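Fructose permease (Bacillus subtilis, PDB 1BLE) takes a phosphoryl group from phospho-EIIA onto a histidine and passes it to fructose during uptake of the sugar by the phosphotransferase system. Local coordinates at residues 30-35 with 80-85. Numbering follows the deposited sequence.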
# COMPACT_ATOMS: atom_id res chain seq x y z
N ARG A 30 1.38 -13.93 6.57
CA ARG A 30 2.02 -12.65 6.27
C ARG A 30 3.52 -12.61 6.03
O ARG A 30 4.25 -13.46 6.53
CB ARG A 30 1.70 -11.69 7.40
CG ARG A 30 1.93 -12.29 8.75
CD ARG A 30 1.21 -11.46 9.79
NE ARG A 30 -0.26 -11.57 9.76
CZ ARG A 30 -1.09 -10.63 10.21
NH1 ARG A 30 -0.58 -9.49 10.72
NH2 ARG A 30 -2.40 -10.84 10.24
N ILE A 31 3.96 -11.60 5.28
CA ILE A 31 5.36 -11.35 4.97
C ILE A 31 5.70 -10.00 5.58
O ILE A 31 5.06 -9.01 5.29
CB ILE A 31 5.59 -11.22 3.47
CG1 ILE A 31 5.37 -12.55 2.82
CG2 ILE A 31 7.03 -10.86 3.16
CD1 ILE A 31 5.64 -12.46 1.36
N ILE A 32 6.73 -9.96 6.40
CA ILE A 32 7.08 -8.69 6.98
C ILE A 32 8.52 -8.34 6.64
O ILE A 32 9.43 -9.17 6.81
CB ILE A 32 6.90 -8.74 8.50
CG1 ILE A 32 5.46 -9.09 8.84
CG2 ILE A 32 7.27 -7.42 9.12
CD1 ILE A 32 5.31 -9.66 10.21
N VAL A 33 8.73 -7.14 6.11
CA VAL A 33 10.09 -6.68 5.79
C VAL A 33 10.56 -5.94 7.04
O VAL A 33 9.87 -5.04 7.55
CB VAL A 33 10.12 -5.75 4.54
CG1 VAL A 33 11.45 -5.06 4.40
CG2 VAL A 33 9.91 -6.57 3.32
N VAL A 34 11.67 -6.39 7.60
CA VAL A 34 12.20 -5.77 8.82
C VAL A 34 13.45 -4.97 8.45
O VAL A 34 14.44 -5.52 7.98
CB VAL A 34 12.52 -6.88 9.88
CG1 VAL A 34 12.88 -6.29 11.20
CG2 VAL A 34 11.33 -7.82 10.06
N SER A 35 13.37 -3.65 8.58
CA SER A 35 14.50 -2.77 8.24
C SER A 35 14.17 -1.39 8.68
O SER A 35 13.12 -0.90 8.33
CB SER A 35 14.76 -2.75 6.73
OG SER A 35 15.45 -1.56 6.35
N ALA A 80 4.34 -16.31 10.13
CA ALA A 80 5.00 -15.31 9.30
C ALA A 80 6.36 -15.66 8.75
O ALA A 80 7.07 -16.54 9.26
CB ALA A 80 5.13 -14.03 10.06
N MET A 81 6.76 -14.88 7.76
CA MET A 81 8.04 -15.03 7.08
C MET A 81 8.65 -13.62 7.03
O MET A 81 7.98 -12.68 6.60
CB MET A 81 7.77 -15.57 5.68
CG MET A 81 8.97 -15.82 4.88
SD MET A 81 8.54 -16.32 3.24
CE MET A 81 10.06 -15.72 2.44
N LEU A 82 9.85 -13.45 7.59
CA LEU A 82 10.55 -12.14 7.62
C LEU A 82 11.57 -11.98 6.47
O LEU A 82 12.22 -12.95 6.04
CB LEU A 82 11.29 -11.97 8.94
CG LEU A 82 10.45 -12.15 10.20
CD1 LEU A 82 11.32 -12.05 11.44
CD2 LEU A 82 9.38 -11.09 10.25
N LEU A 83 11.68 -10.76 5.96
CA LEU A 83 12.61 -10.44 4.90
C LEU A 83 13.59 -9.42 5.44
O LEU A 83 13.20 -8.45 6.09
CB LEU A 83 11.86 -9.86 3.72
CG LEU A 83 11.32 -10.95 2.79
CD1 LEU A 83 10.47 -10.30 1.69
CD2 LEU A 83 12.50 -11.73 2.20
N PHE A 84 14.88 -9.64 5.19
CA PHE A 84 15.91 -8.73 5.67
C PHE A 84 16.80 -8.28 4.51
O PHE A 84 16.99 -9.01 3.55
CB PHE A 84 16.79 -9.42 6.75
CG PHE A 84 16.04 -9.77 8.02
CD1 PHE A 84 15.87 -8.83 9.02
CD2 PHE A 84 15.45 -11.01 8.18
CE1 PHE A 84 15.10 -9.15 10.14
CE2 PHE A 84 14.70 -11.31 9.29
CZ PHE A 84 14.53 -10.39 10.27
N GLU A 85 17.31 -7.07 4.60
CA GLU A 85 18.22 -6.51 3.58
C GLU A 85 19.62 -7.03 3.85
O GLU A 85 20.42 -7.19 2.92
CB GLU A 85 18.35 -5.01 3.76
CG GLU A 85 17.71 -4.07 2.82
CD GLU A 85 18.13 -2.65 3.20
OE1 GLU A 85 17.77 -2.18 4.32
OE2 GLU A 85 18.87 -2.01 2.42
O HOH W 1 16.83 -5.90 7.09
O HOH W 2 18.09 -1.33 7.21
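Val34 and Phe84 run alongside each other in the same direction, where two parallel strands of the central sheet begin to part. The ring atom CE1 of Phe84 lies 3.4 Å from CB of Val34 and also reaches its CG1. On the same face, Leu82 turns its CD2 branch towards strand 30-34, 3.8 Å from both CB of Ile32 and CG2 of Val34; a chi1 of -54°, with CG opposite the carbonyl carbon, starts the chain that ends in this branch. Met66 of helix 63-71 covers these three aliphatic residues. On the other face CD1 of Leu83 meets CG2 of Ile31 at 3.8 Å, while its CB meets CG2 of Val33; Leu19 of helix 18-26 packs on Ile31 and Leu83. Branched Ile and Val suit such strands, filling space close to the backbone, whereas the longer Leu and Phe reach across to the neighbouring strand. Four backbone hydrogen bonds tie the ladder, from Met81 N to Arg30 O (3.1 Å) up to Val34 N to Leu83 O (3.0 Å). Beyond it a water bridges Val34 O and Glu85 N. An alanine in place of Phe84 would probably open a gap beside Val34 and leave that valine less firmly packed. Apolar pairing on both faces, with backbone polar groups bonded between, is consistent with a buried core for the α/β fold, the Leu83 side chain about 9 Å from that of His15, the phosphoryl-carrying residue.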